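Local coordinates for hypothetical protein Aq_1549 (Aquifex aeolicus, PDB 2E8E) that belongs to the OsmC family of peroxiredoxins and so probably reduces peroxides by a thiol-based mechanism, though its own function is unproven, at residues 82-88 / 121-127. Residues are numbered along the deposited sequence; the frame is centred on the assembly and turned at random.
Sequences EIEIKYV and NLKISWE
Lys86 and Glu127 join charges across two parallel strands, 82-88 and 121-127, whose segment axes diverge by 14°. Six backbone hydrogen bonds fix the register, from Ile83 N to Asn121 O (3.0 Å) through Glu127 N to Tyr87 O. Along Lys86, CB and CG each pass Ser125 OG at 3.5 Å; the extended chain carries CE alongside Glu127 OE1, and the turn at chi4 (58°) swings NZ to 2.5 Å from that oxygen, on its anti side and 35° out of the carboxylate plane. Glu127 CG also lies against Val88 CG2 (3.7 Å), so an alanine here would probably leave the Lys86 ammonium without its mate and uncover that methyl. At the other end Lys123 NZ bridges to Glu82 OE1 (3.2 Å) and, weakly, to Glu84 OE2 (4.0 Å), which also pairs with Lys71 of strand 60-72. On the opposite face Ile85 CD1 meets Leu122 CD1 at 3.8 Å, while the Tyr87 ring sets its edge toward Ser125 O and its hydroxyl is hydrogen-bonded to Ser46 OG of helix 34-56. One face is therefore ionic and partly exposed, whereas the other is largely apolar and packs on helices 34-56 and 95-109 of the OsmC-like fold.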
loop_
_atom_site.group_PDB
_atom_site.type_symbol
_atom_site.label_atom_id
_atom_site.label_comp_id
_atom_site.label_asym_id
_atom_site.label_seq_id
_atom_site.Cartn_x
_atom_site.Cartn_y
_atom_site.Cartn_z
ATOM N N GLU A 82 -12.799 6.270 -6.181
ATOM C CA GLU A 82 -13.725 5.432 -5.437
ATOM C C GLU A 82 -13.069 4.108 -5.088
ATOM O O GLU A 82 -12.322 3.546 -5.886
ATOM C CB GLU A 82 -14.983 5.181 -6.278
ATOM C CG GLU A 82 -15.872 4.058 -5.775
ATOM C CD GLU A 82 -17.030 3.762 -6.715
ATOM O OE1 GLU A 82 -17.357 2.571 -6.890
ATOM O OE2 GLU A 82 -17.618 4.716 -7.270
ATOM N N ILE A 83 -13.329 3.627 -3.879
ATOM C CA ILE A 83 -12.802 2.341 -3.444
ATOM C C ILE A 83 -13.949 1.593 -2.791
ATOM O O ILE A 83 -14.536 2.076 -1.823
ATOM C CB ILE A 83 -11.671 2.478 -2.400
ATOM C CG1 ILE A 83 -10.486 3.239 -2.997
ATOM C CG2 ILE A 83 -11.226 1.080 -1.946
ATOM C CD1 ILE A 83 -9.311 3.379 -2.054
ATOM N N GLU A 84 -14.278 0.428 -3.337
ATOM C CA GLU A 84 -15.344 -0.397 -2.788
ATOM C C GLU A 84 -14.704 -1.542 -2.032
ATOM O O GLU A 84 -13.801 -2.204 -2.550
ATOM C CB GLU A 84 -16.217 -0.979 -3.899
ATOM C CG GLU A 84 -17.045 0.021 -4.666
ATOM C CD GLU A 84 -17.960 -0.661 -5.665
ATOM O OE1 GLU A 84 -18.804 -1.476 -5.233
ATOM O OE2 GLU A 84 -17.832 -0.391 -6.878
ATOM N N ILE A 85 -15.165 -1.778 -0.809
ATOM C CA ILE A 85 -14.625 -2.865 -0.013
ATOM C C ILE A 85 -15.785 -3.705 0.480
ATOM O O ILE A 85 -16.715 -3.186 1.102
ATOM C CB ILE A 85 -13.844 -2.359 1.218
ATOM C CG1 ILE A 85 -12.771 -1.352 0.795
ATOM C CG2 ILE A 85 -13.200 -3.541 1.932
ATOM C CD1 ILE A 85 -11.980 -0.768 1.950
ATOM N N LYS A 86 -15.728 -5.001 0.194
ATOM C CA LYS A 86 -16.769 -5.923 0.624
ATOM C C LYS A 86 -16.151 -6.989 1.517
ATOM O O LYS A 86 -15.215 -7.682 1.111
ATOM C CB LYS A 86 -17.427 -6.586 -0.588
ATOM C CG LYS A 86 -18.528 -7.572 -0.233
ATOM C CD LYS A 86 -19.115 -8.207 -1.485
ATOM C CE LYS A 86 -20.201 -9.204 -1.135
ATOM N NZ LYS A 86 -21.295 -8.561 -0.357
ATOM N N TYR A 87 -16.670 -7.106 2.736
ATOM C CA TYR A 87 -16.181 -8.089 3.695
ATOM C C TYR A 87 -17.160 -9.256 3.758
ATOM O O TYR A 87 -18.362 -9.051 3.928
ATOM C CB TYR A 87 -16.092 -7.479 5.094
ATOM C CG TYR A 87 -15.183 -6.281 5.219
ATOM C CD1 TYR A 87 -13.871 -6.420 5.672
ATOM C CD2 TYR A 87 -15.642 -5.001 4.910
ATOM C CE1 TYR A 87 -13.039 -5.310 5.822
ATOM C CE2 TYR A 87 -14.818 -3.890 5.053
ATOM C CZ TYR A 87 -13.521 -4.049 5.512
ATOM O OH TYR A 87 -12.716 -2.946 5.676
ATOM N N VAL A 88 -16.644 -10.472 3.628
ATOM C CA VAL A 88 -17.481 -11.661 3.711
ATOM C C VAL A 88 -16.923 -12.557 4.809
ATOM O O VAL A 88 -15.803 -13.059 4.703
ATOM C CB VAL A 88 -17.496 -12.447 2.375
ATOM C CG1 VAL A 88 -18.317 -13.726 2.532
ATOM C CG2 VAL A 88 -18.079 -11.583 1.262
ATOM N N ASN A 121 -13.815 8.317 -2.320
ATOM C CA ASN A 121 -15.164 7.971 -1.886
ATOM C C ASN A 121 -15.141 6.496 -1.522
ATOM O O ASN A 121 -14.919 5.636 -2.378
ATOM C CB ASN A 121 -16.191 8.215 -3.000
ATOM C CG ASN A 121 -17.578 7.694 -2.637
ATOM O OD1 ASN A 121 -17.949 7.644 -1.462
ATOM N ND2 ASN A 121 -18.354 7.319 -3.646
ATOM N N LEU A 122 -15.371 6.209 -0.246
ATOM C CA LEU A 122 -15.339 4.843 0.247
ATOM C C LEU A 122 -16.729 4.217 0.327
ATOM O O LEU A 122 -17.648 4.796 0.907
ATOM C CB LEU A 122 -14.673 4.828 1.626
ATOM C CG LEU A 122 -14.314 3.501 2.291
ATOM C CD1 LEU A 122 -13.379 2.697 1.395
ATOM C CD2 LEU A 122 -13.649 3.794 3.629
ATOM N N LYS A 123 -16.877 3.040 -0.269
ATOM C CA LYS A 123 -18.146 2.321 -0.249
ATOM C C LYS A 123 -17.893 0.971 0.412
ATOM O O LYS A 123 -17.242 0.094 -0.160
ATOM C CB LYS A 123 -18.687 2.149 -1.670
ATOM C CG LYS A 123 -18.896 3.482 -2.389
ATOM C CD LYS A 123 -19.888 3.387 -3.542
ATOM C CE LYS A 123 -19.420 2.457 -4.645
ATOM N NZ LYS A 123 -20.376 2.477 -5.793
ATOM N N ILE A 124 -18.407 0.821 1.628
ATOM C CA ILE A 124 -18.215 -0.394 2.406
ATOM C C ILE A 124 -19.474 -1.241 2.538
ATOM O O ILE A 124 -20.569 -0.719 2.752
ATOM C CB ILE A 124 -17.708 -0.032 3.813
ATOM C CG1 ILE A 124 -16.398 0.753 3.695
ATOM C CG2 ILE A 124 -17.514 -1.288 4.647
ATOM C CD1 ILE A 124 -15.915 1.332 4.997
ATOM N N SER A 125 -19.307 -2.553 2.406
ATOM C CA SER A 125 -20.418 -3.489 2.531
ATOM C C SER A 125 -19.906 -4.773 3.162
ATOM O O SER A 125 -18.704 -5.032 3.177
ATOM C CB SER A 125 -21.027 -3.799 1.165
ATOM O OG SER A 125 -20.097 -4.459 0.328
ATOM N N TRP A 126 -20.814 -5.585 3.683
ATOM C CA TRP A 126 -20.404 -6.830 4.307
ATOM C C TRP A 126 -21.550 -7.819 4.302
ATOM O O TRP A 126 -22.707 -7.450 4.089
ATOM C CB TRP A 126 -19.945 -6.570 5.742
ATOM C CG TRP A 126 -21.014 -5.967 6.597
ATOM C CD1 TRP A 126 -22.001 -6.629 7.273
ATOM C CD2 TRP A 126 -21.241 -4.571 6.823
ATOM N NE1 TRP A 126 -22.829 -5.730 7.902
ATOM C CE2 TRP A 126 -22.387 -4.460 7.640
ATOM C CE3 TRP A 126 -20.589 -3.402 6.407
ATOM C CZ2 TRP A 126 -22.896 -3.226 8.055
ATOM C CZ3 TRP A 126 -21.095 -2.174 6.820
ATOM C CH2 TRP A 126 -22.241 -2.097 7.635
ATOM N N GLU A 127 -21.220 -9.082 4.531
ATOM C CA GLU A 127 -22.229 -10.121 4.564
ATOM C C GLU A 127 -21.662 -11.355 5.234
ATOM O O GLU A 127 -20.449 -11.582 5.233
ATOM C CB GLU A 127 -22.695 -10.471 3.149
ATOM C CG GLU A 127 -21.661 -11.178 2.295
ATOM C CD GLU A 127 -22.207 -11.572 0.934
ATOM O OE1 GLU A 127 -22.565 -10.668 0.150
ATOM O OE2 GLU A 127 -22.283 -12.786 0.647
HETATM O O HOH W 1 -18.066 7.428 -6.588
HETATM O O HOH W 2 -18.778 -2.570 -0.953
#